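Local coordinates for protein deoxyribose-phosphate aldolase (Toxoplasma gondii, PDB 4EIV) that is an aldolase-family enzyme built as a TIM barrel, with eight parallel strands closed into a ring and helices packed around them, at residues D115-L120 / K151-V156; A88-P93 / L104-A109. All coordinates share one frame; numbering follows the deposited sequence.

Contact 1: D115-L120 / K151-V156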
ATOM      1  N   ASP A 115      -9.210  -2.080  21.211  1.00 32.34           N
ATOM      2  CA  ASP A 115      -8.557  -1.028  20.450  1.00 31.99           C
ATOM      3  C   ASP A 115      -9.515  -0.252  19.562  1.00 31.20           C
ATOM      4  O   ASP A 115      -9.270   0.907  19.236  1.00 32.44           O
ATOM      5  CB  ASP A 115      -7.480  -1.645  19.559  1.00 32.21           C
ATOM      6  CG  ASP A 115      -6.455  -2.405  20.348  1.00 32.96           C
ATOM      7  OD1 ASP A 115      -5.612  -1.757  21.003  1.00 37.61           O
ATOM      8  OD2 ASP A 115      -6.508  -3.644  20.339  1.00 34.15           O
ATOM      9  N   GLU A 116     -10.588  -0.908  19.133  0.50 29.91           N
ATOM     10  CA  GLU A 116     -11.589  -0.285  18.256  0.50 29.27           C
ATOM     11  C   GLU A 116     -12.959  -0.785  18.660  0.50 28.06           C
ATOM     12  O   GLU A 116     -13.086  -1.792  19.354  0.50 28.14           O
ATOM     13  CB  GLU A 116     -11.358  -0.621  16.774  0.50 29.06           C
ATOM     14  CG  GLU A 116      -9.991  -0.255  16.229  0.50 30.72           C
ATOM     15  CD  GLU A 116      -9.893  -0.358  14.715  0.50 30.32           C
ATOM     16  OE1 GLU A 116     -10.938  -0.326  14.021  0.50 29.06           O
ATOM     17  OE2 GLU A 116      -8.753  -0.442  14.209  0.50 32.69           O
ATOM     18  N   ILE A 117     -13.980  -0.063  18.215  1.00 27.35           N
ATOM     19  CA  ILE A 117     -15.368  -0.413  18.470  1.00 27.05           C
ATOM     20  C   ILE A 117     -16.098  -0.542  17.128  1.00 25.90           C
ATOM     21  O   ILE A 117     -15.915   0.290  16.248  1.00 26.54           O
ATOM     22  CB  ILE A 117     -16.074   0.661  19.334  1.00 27.45           C
ATOM     23  CG1 ILE A 117     -15.451   0.747  20.728  1.00 29.85           C
ATOM     24  CG2 ILE A 117     -17.582   0.373  19.456  1.00 27.24           C
ATOM     25  CD1 ILE A 117     -15.476  -0.569  21.534  1.00 29.64           C
ATOM     26  N   GLU A 118     -16.897  -1.593  16.992  0.50 24.90           N
ATOM     27  CA  GLU A 118     -17.707  -1.835  15.789  0.50 24.03           C
ATOM     28  C   GLU A 118     -19.173  -1.836  16.211  0.50 23.35           C
ATOM     29  O   GLU A 118     -19.649  -2.798  16.821  0.50 23.26           O
ATOM     30  CB  GLU A 118     -17.264  -3.132  15.133  0.50 24.26           C
ATOM     31  CG  GLU A 118     -15.795  -3.018  14.673  0.50 24.07           C
ATOM     32  CD  GLU A 118     -15.196  -4.261  14.041  0.50 24.79           C
ATOM     33  OE1 GLU A 118     -14.216  -4.089  13.287  0.50 25.65           O
ATOM     34  OE2 GLU A 118     -15.658  -5.397  14.285  0.50 25.73           O
ATOM     35  N   CYS A 119     -19.894  -0.766  15.851  1.00 23.43           N
ATOM     36  CA  CYS A 119     -21.249  -0.542  16.333  1.00 23.71           C
ATOM     37  C   CYS A 119     -22.311  -0.817  15.259  1.00 23.49           C
ATOM     38  O   CYS A 119     -22.358  -0.128  14.247  1.00 23.84           O
ATOM     39  CB  CYS A 119     -21.339   0.901  16.821  1.00 24.72           C
ATOM     40  SG  CYS A 119     -22.964   1.356  17.482  1.00 26.00           S
ATOM     41  N   LEU A 120     -23.196  -1.762  15.528  1.00 23.72           N
ATOM     42  CA  LEU A 120     -24.292  -2.053  14.618  1.00 23.53           C
ATOM     43  C   LEU A 120     -25.405  -1.034  14.839  1.00 23.60           C
ATOM     44  O   LEU A 120     -25.700  -0.679  15.966  1.00 25.09           O
ATOM     45  CB  LEU A 120     -24.790  -3.480  14.839  1.00 24.30           C
ATOM     46  CG  LEU A 120     -25.905  -4.057  13.966  1.00 25.12           C
ATOM     47  CD1 LEU A 120     -25.509  -4.028  12.474  1.00 24.94           C
ATOM     48  CD2 LEU A 120     -26.266  -5.465  14.390  1.00 27.36           C
ATOM     49  N   LYS A 151     -10.098   6.749  19.710  1.00 36.22           N
ATOM     50  CA  LYS A 151     -10.064   5.407  19.118  1.00 35.05           C
ATOM     51  C   LYS A 151     -11.036   5.302  17.957  1.00 33.19           C
ATOM     52  O   LYS A 151     -11.907   6.139  17.782  1.00 34.08           O
ATOM     53  CB  LYS A 151     -10.302   4.334  20.169  1.00 35.64           C
ATOM     54  CG  LYS A 151      -9.111   4.220  21.120  1.00 38.89           C
ATOM     55  CD  LYS A 151      -9.308   3.147  22.159  1.00 41.38           C
ATOM     56  CE  LYS A 151      -8.033   2.877  22.940  1.00 44.52           C
ATOM     57  NZ  LYS A 151      -8.242   1.785  23.914  1.00 46.85           N
ATOM     58  N   THR A 152     -10.858   4.278  17.137  1.00 31.72           N
ATOM     59  CA  THR A 152     -11.648   4.122  15.938  1.00 30.98           C
ATOM     60  C   THR A 152     -13.014   3.515  16.206  1.00 28.19           C
ATOM     61  O   THR A 152     -13.135   2.453  16.844  1.00 28.81           O
ATOM     62  CB  THR A 152     -10.900   3.211  14.939  1.00 30.23           C
ATOM     63  OG1 THR A 152      -9.642   3.811  14.585  1.00 33.66           O
ATOM     64  CG2 THR A 152     -11.704   2.958  13.669  1.00 30.91           C
ATOM     65  N   LEU A 153     -14.035   4.200  15.694  1.00 26.54           N
ATOM     66  CA  LEU A 153     -15.425   3.726  15.724  1.00 26.67           C
ATOM     67  C   LEU A 153     -15.859   3.354  14.307  1.00 25.65           C
ATOM     68  O   LEU A 153     -15.943   4.233  13.419  1.00 25.75           O
ATOM     69  CB  LEU A 153     -16.394   4.787  16.254  1.00 27.31           C
ATOM     70  CG  LEU A 153     -17.888   4.429  16.264  1.00 26.59           C
ATOM     71  CD1 LEU A 153     -18.157   3.189  17.059  1.00 28.10           C
ATOM     72  CD2 LEU A 153     -18.703   5.617  16.786  1.00 28.01           C
ATOM     73  N   LYS A 154     -16.085   2.070  14.072  1.00 24.07           N
ATOM     74  CA  LYS A 154     -16.644   1.590  12.829  1.00 24.20           C
ATOM     75  C   LYS A 154     -18.154   1.462  13.028  1.00 23.21           C
ATOM     76  O   LYS A 154     -18.599   1.001  14.089  1.00 25.09           O
ATOM     77  CB  LYS A 154     -16.090   0.239  12.460  1.00 25.05           C
ATOM     78  CG  LYS A 154     -14.566   0.117  12.468  1.00 25.65           C
ATOM     79  CD  LYS A 154     -14.193  -0.978  11.508  1.00 27.45           C
ATOM     80  CE  LYS A 154     -12.726  -1.349  11.453  1.00 30.12           C
ATOM     81  NZ  LYS A 154     -12.315  -2.139  12.658  1.00 31.14           N
ATOM     82  N   VAL A 155     -18.938   1.925  12.059  1.00 22.85           N
ATOM     83  CA  VAL A 155     -20.395   1.793  12.128  1.00 22.76           C
ATOM     84  C   VAL A 155     -20.820   0.766  11.069  1.00 22.40           C
ATOM     85  O   VAL A 155     -20.515   0.907   9.877  1.00 22.25           O
ATOM     86  CB  VAL A 155     -21.087   3.132  11.949  1.00 23.31           C
ATOM     87  CG1 VAL A 155     -22.593   3.002  12.035  1.00 22.69           C
ATOM     88  CG2 VAL A 155     -20.613   4.098  13.024  1.00 24.32           C
ATOM     89  N   VAL A 156     -21.523  -0.267  11.527  1.00 21.75           N
ATOM     90  CA  VAL A 156     -21.948  -1.392  10.728  1.00 21.91           C
ATOM     91  C   VAL A 156     -23.344  -1.057  10.231  1.00 22.47           C
ATOM     92  O   VAL A 156     -24.289  -0.932  11.015  1.00 22.97           O
ATOM     93  CB  VAL A 156     -21.887  -2.684  11.555  1.00 22.11           C
ATOM     94  CG1 VAL A 156     -22.157  -3.836  10.709  1.00 22.67           C
ATOM     95  CG2 VAL A 156     -20.556  -2.843  12.259  1.00 24.71           C
TER
HETATM   96  O   HOH W   1      -8.410   2.783  17.478  1.00 38.96           O
HETATM   97  O   HOH W   2      -7.886   2.417  12.772  1.00 38.49           O
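The carboxylates of E116 and E118 each turn one oxygen to the amino group of K154. K154 NZ sits 2.7 Å from E116 OE1 and comes from above that carboxylate plane, 44° out of it. T152 CG2 also lies against E116 OE1. The E118 carboxylate is met differently: E118 OE1 offers its anti lone pair, the one turned away from OE2, to K154 NZ at 2.8 Å. The K154 chain bends at its last torsion (chi4 75°), which sets NZ between the two acids. Both glutamates have a second deposited conformer, so these bonds hold for one conformer of each.

Other strands extend this salt-bridge network. E31 also pairs with K154 NZ, K235 with E118 OE1, and K85 and R268 with E116 OE2. S61 OG bonds E118 OE2.

The segments are the neighbouring fourth and fifth parallel strands of the TIM barrel. I117 N bonds T152 O at 3.0 Å, and K154 N bonds I117 O at 2.8 Å. C119 N to K154 O and V156 N to C119 O continue the pairing. Side chains alternate. E116, E118, L120, T152, K154 and V156 share the face of the charge network, whereas I117, C119, L153 and V155 pack on helix 130-148.

On that helix-facing side, L153 CD1 touches I117 CG2 at 3.7 Å and C119 CB at 3.9 Å. At the other end of the charged face, L120 CD1 meets V156 CG1. Beside D115 and T152, a water donates to D115 O at 2.7 Å and accepts from T152 N at 2.9 Å.

Contact 2: A88-P93 / L104-A109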
ATOM      1  N   ALA A  88     -14.151  -4.575  19.495  1.00 26.63           N
ATOM      2  CA  ALA A  88     -15.324  -5.023  20.242  1.00 26.35           C
ATOM      3  C   ALA A  88     -16.610  -4.647  19.497  1.00 25.61           C
ATOM      4  O   ALA A  88     -16.829  -3.458  19.201  1.00 25.84           O
ATOM      5  CB  ALA A  88     -15.343  -4.392  21.621  1.00 27.90           C
ATOM      6  N   ALA A  89     -17.450  -5.655  19.248  1.00 25.52           N
ATOM      7  CA  ALA A  89     -18.709  -5.491  18.522  1.00 24.78           C
ATOM      8  C   ALA A  89     -19.822  -5.124  19.504  1.00 25.93           C
ATOM      9  O   ALA A  89     -20.211  -5.927  20.349  1.00 27.43           O
ATOM     10  CB  ALA A  89     -19.010  -6.795  17.772  1.00 25.34           C
ATOM     11  N   VAL A  90     -20.315  -3.896  19.392  1.00 25.31           N
ATOM     12  CA  VAL A  90     -21.352  -3.371  20.311  1.00 24.86           C
ATOM     13  C   VAL A  90     -22.679  -3.214  19.558  1.00 25.06           C
ATOM     14  O   VAL A  90     -22.706  -3.020  18.343  1.00 24.45           O
ATOM     15  CB  VAL A  90     -20.922  -2.051  21.002  1.00 24.99           C
ATOM     16  CG1 VAL A  90     -19.592  -2.270  21.746  1.00 27.07           C
ATOM     17  CG2 VAL A  90     -20.811  -0.891  20.013  1.00 25.86           C
ATOM     18  N   ASN A  91     -23.768  -3.351  20.309  1.00 24.42           N
ATOM     19  CA  ASN A  91     -25.145  -3.366  19.773  1.00 24.02           C
ATOM     20  C   ASN A  91     -25.424  -4.610  18.918  1.00 24.02           C
ATOM     21  O   ASN A  91     -26.300  -4.573  18.085  1.00 23.99           O
ATOM     22  CB  ASN A  91     -25.491  -2.095  18.989  1.00 23.29           C
ATOM     23  CG  ASN A  91     -26.962  -1.691  19.122  1.00 23.27           C
ATOM     24  OD1 ASN A  91     -27.711  -2.195  19.981  1.00 24.76           O
ATOM     25  ND2 ASN A  91     -27.387  -0.763  18.262  1.00 24.64           N
ATOM     26  N   PHE A  92     -24.647  -5.666  19.125  1.00 23.75           N
ATOM     27  CA  PHE A  92     -24.805  -6.912  18.416  1.00 23.49           C
ATOM     28  C   PHE A  92     -25.709  -7.857  19.214  1.00 24.71           C
ATOM     29  O   PHE A  92     -25.769  -7.793  20.437  1.00 25.57           O
ATOM     30  CB  PHE A  92     -23.436  -7.605  18.189  1.00 25.02           C
ATOM     31  CG  PHE A  92     -22.712  -7.180  16.928  1.00 24.81           C
ATOM     32  CD1 PHE A  92     -22.357  -8.122  15.969  1.00 27.29           C
ATOM     33  CD2 PHE A  92     -22.360  -5.843  16.740  1.00 25.13           C
ATOM     34  CE1 PHE A  92     -21.682  -7.736  14.818  1.00 27.58           C
ATOM     35  CE2 PHE A  92     -21.665  -5.453  15.591  1.00 25.85           C
ATOM     36  CZ  PHE A  92     -21.346  -6.399  14.637  1.00 26.38           C
ATOM     37  N   PRO A  93     -26.372  -8.785  18.515  1.00 24.58           N
ATOM     38  CA  PRO A  93     -26.334  -9.021  17.064  1.00 24.82           C
ATOM     39  C   PRO A  93     -27.458  -8.355  16.279  1.00 24.52           C
ATOM     40  O   PRO A  93     -27.458  -8.459  15.054  1.00 25.40           O
ATOM     41  CB  PRO A  93     -26.495 -10.543  16.965  1.00 26.27           C
ATOM     42  CG  PRO A  93     -27.394 -10.880  18.103  1.00 26.45           C
ATOM     43  CD  PRO A  93     -27.085  -9.880  19.203  1.00 25.44           C
ATOM     44  N   LEU A 104     -22.569   1.935  27.171  0.50 31.58           N
ATOM     45  CA  LEU A 104     -22.080   1.149  28.313  0.50 33.09           C
ATOM     46  C   LEU A 104     -21.263  -0.081  27.861  0.50 33.15           C
ATOM     47  O   LEU A 104     -20.244  -0.411  28.476  0.50 34.79           O
ATOM     48  CB  LEU A 104     -23.234   0.793  29.277  0.50 33.43           C
ATOM     49  CG  LEU A 104     -23.806   1.963  30.114  0.50 34.69           C
ATOM     50  CD1 LEU A 104     -25.050   1.541  30.881  0.50 35.32           C
ATOM     51  CD2 LEU A 104     -22.790   2.583  31.086  0.50 35.33           C
ATOM     52  N   GLU A 105     -21.687  -0.749  26.786  1.00 31.86           N
ATOM     53  CA  GLU A 105     -20.907  -1.858  26.217  1.00 31.89           C
ATOM     54  C   GLU A 105     -19.531  -1.362  25.764  1.00 31.41           C
ATOM     55  O   GLU A 105     -18.510  -2.000  26.012  1.00 32.39           O
ATOM     56  CB  GLU A 105     -21.564  -2.473  24.990  1.00 31.64           C
ATOM     57  CG  GLU A 105     -22.899  -3.087  25.173  1.00 32.27           C
ATOM     58  CD  GLU A 105     -23.289  -3.777  23.905  1.00 32.23           C
ATOM     59  OE1 GLU A 105     -22.743  -4.863  23.641  1.00 37.76           O
ATOM     60  OE2 GLU A 105     -24.110  -3.229  23.147  1.00 32.08           O
ATOM     61  N   ALA A 106     -19.520  -0.237  25.050  1.00 30.76           N
ATOM     62  CA  ALA A 106     -18.278   0.334  24.524  1.00 30.93           C
ATOM     63  C   ALA A 106     -17.326   0.739  25.640  1.00 32.62           C
ATOM     64  O   ALA A 106     -16.139   0.452  25.572  1.00 33.10           O
ATOM     65  CB  ALA A 106     -18.589   1.519  23.606  1.00 29.99           C
ATOM     66  N   VAL A 107     -17.843   1.411  26.660  1.00 33.74           N
ATOM     67  CA  VAL A 107     -17.015   1.824  27.785  1.00 35.54           C
ATOM     68  C   VAL A 107     -16.315   0.620  28.419  1.00 35.46           C
ATOM     69  O   VAL A 107     -15.100   0.646  28.682  1.00 36.72           O
ATOM     70  CB  VAL A 107     -17.847   2.554  28.868  1.00 36.47           C
ATOM     71  CG1 VAL A 107     -17.016   2.788  30.135  1.00 38.77           C
ATOM     72  CG2 VAL A 107     -18.383   3.884  28.356  1.00 37.60           C
ATOM     73  N   GLY A 108     -17.074  -0.443  28.654  1.00 34.43           N
ATOM     74  CA  GLY A 108     -16.512  -1.644  29.282  1.00 35.06           C
ATOM     75  C   GLY A 108     -15.496  -2.352  28.396  1.00 34.69           C
ATOM     76  O   GLY A 108     -14.471  -2.848  28.874  1.00 35.41           O
ATOM     77  N   ALA A 109     -15.766  -2.393  27.097  1.00 33.62           N
ATOM     78  CA  ALA A 109     -14.863  -3.035  26.164  1.00 33.25           C
ATOM     79  C   ALA A 109     -13.530  -2.303  26.123  1.00 33.87           C
ATOM     80  O   ALA A 109     -12.459  -2.933  26.124  1.00 34.15           O
ATOM     81  CB  ALA A 109     -15.480  -3.070  24.778  1.00 31.23           C
TER
HETATM   82  O   HOH W   3     -22.660  -6.357  21.397  1.00 27.93           O
HETATM   83  O   HOH W   4     -25.728  -5.769  22.429  1.00 29.41           O
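E105 OE2 takes the backbone N-H of N91 at a distance of 2.9 Å. The N-H...O angle is 156°, and the donor arrives on the syn side of the carboxylate, 31° out of its plane. A water 3.1 Å from E105 OE2 also lies within bonding range of F92 O.

This contact belongs to a beta-alpha-beta unit of the TIM barrel: strand 85-90, helix 99-111 and strand 116-120. Segment 104-109 of the helix runs nearly antiparallel to strand residues 88-90, with their axes 8.5 Å apart at closest approach.

The other carboxylate oxygen works through water. A second water is 2.7 Å from E105 OE1, accepts from F92 N and is also close to A89 O. For both waters, with atoms elsewhere counted, more acceptors are in reach than protons, so which of their donated bonds form is not settled. One acidic side chain from the helix thus meets the start of the loop after the strand, directly at N91 N and through water at F92. The side-chain amide of N91 is held elsewhere: OD1 takes G97 N and ND2 gives to L120 O.

The remaining contacts are apolar. The V90 and E105 side chains pass each other, pointing opposite ways, with V90 CG1 3.8 Å from E105 CB. V90 CG1 stands anti to its own carbonyl carbon (chi1 -56°), and in that place it also meets A106 N and, more loosely, A106 CB. Beyond the helix contact, A89 CB sits over the centre of the F92 ring, while V90 C is at the ring edge, in plane. Farther back along the strand, A88 CB and A109 CB press together at 3.4 Å, tighter than usual for two carbons.

In the fold
Contact 2 closes before contact 1 opens along the chain. Their centres lie 9 Å apart. Strand 85-90, used by contact 2, is the sheet neighbour of strand 116-120, used by contact 1. Helix 99-111 runs between them in sequence. Contact 2 packs a helix on the outside of the barrel, and contact 1 joins the next two strands of its wall. The two meet directly. V90 N probably bonds E118 O, and I117 CG2 packs on V90 CG2. Together they tie three consecutive strands, third to fifth, and one covering helix into a continuous part of the barrel.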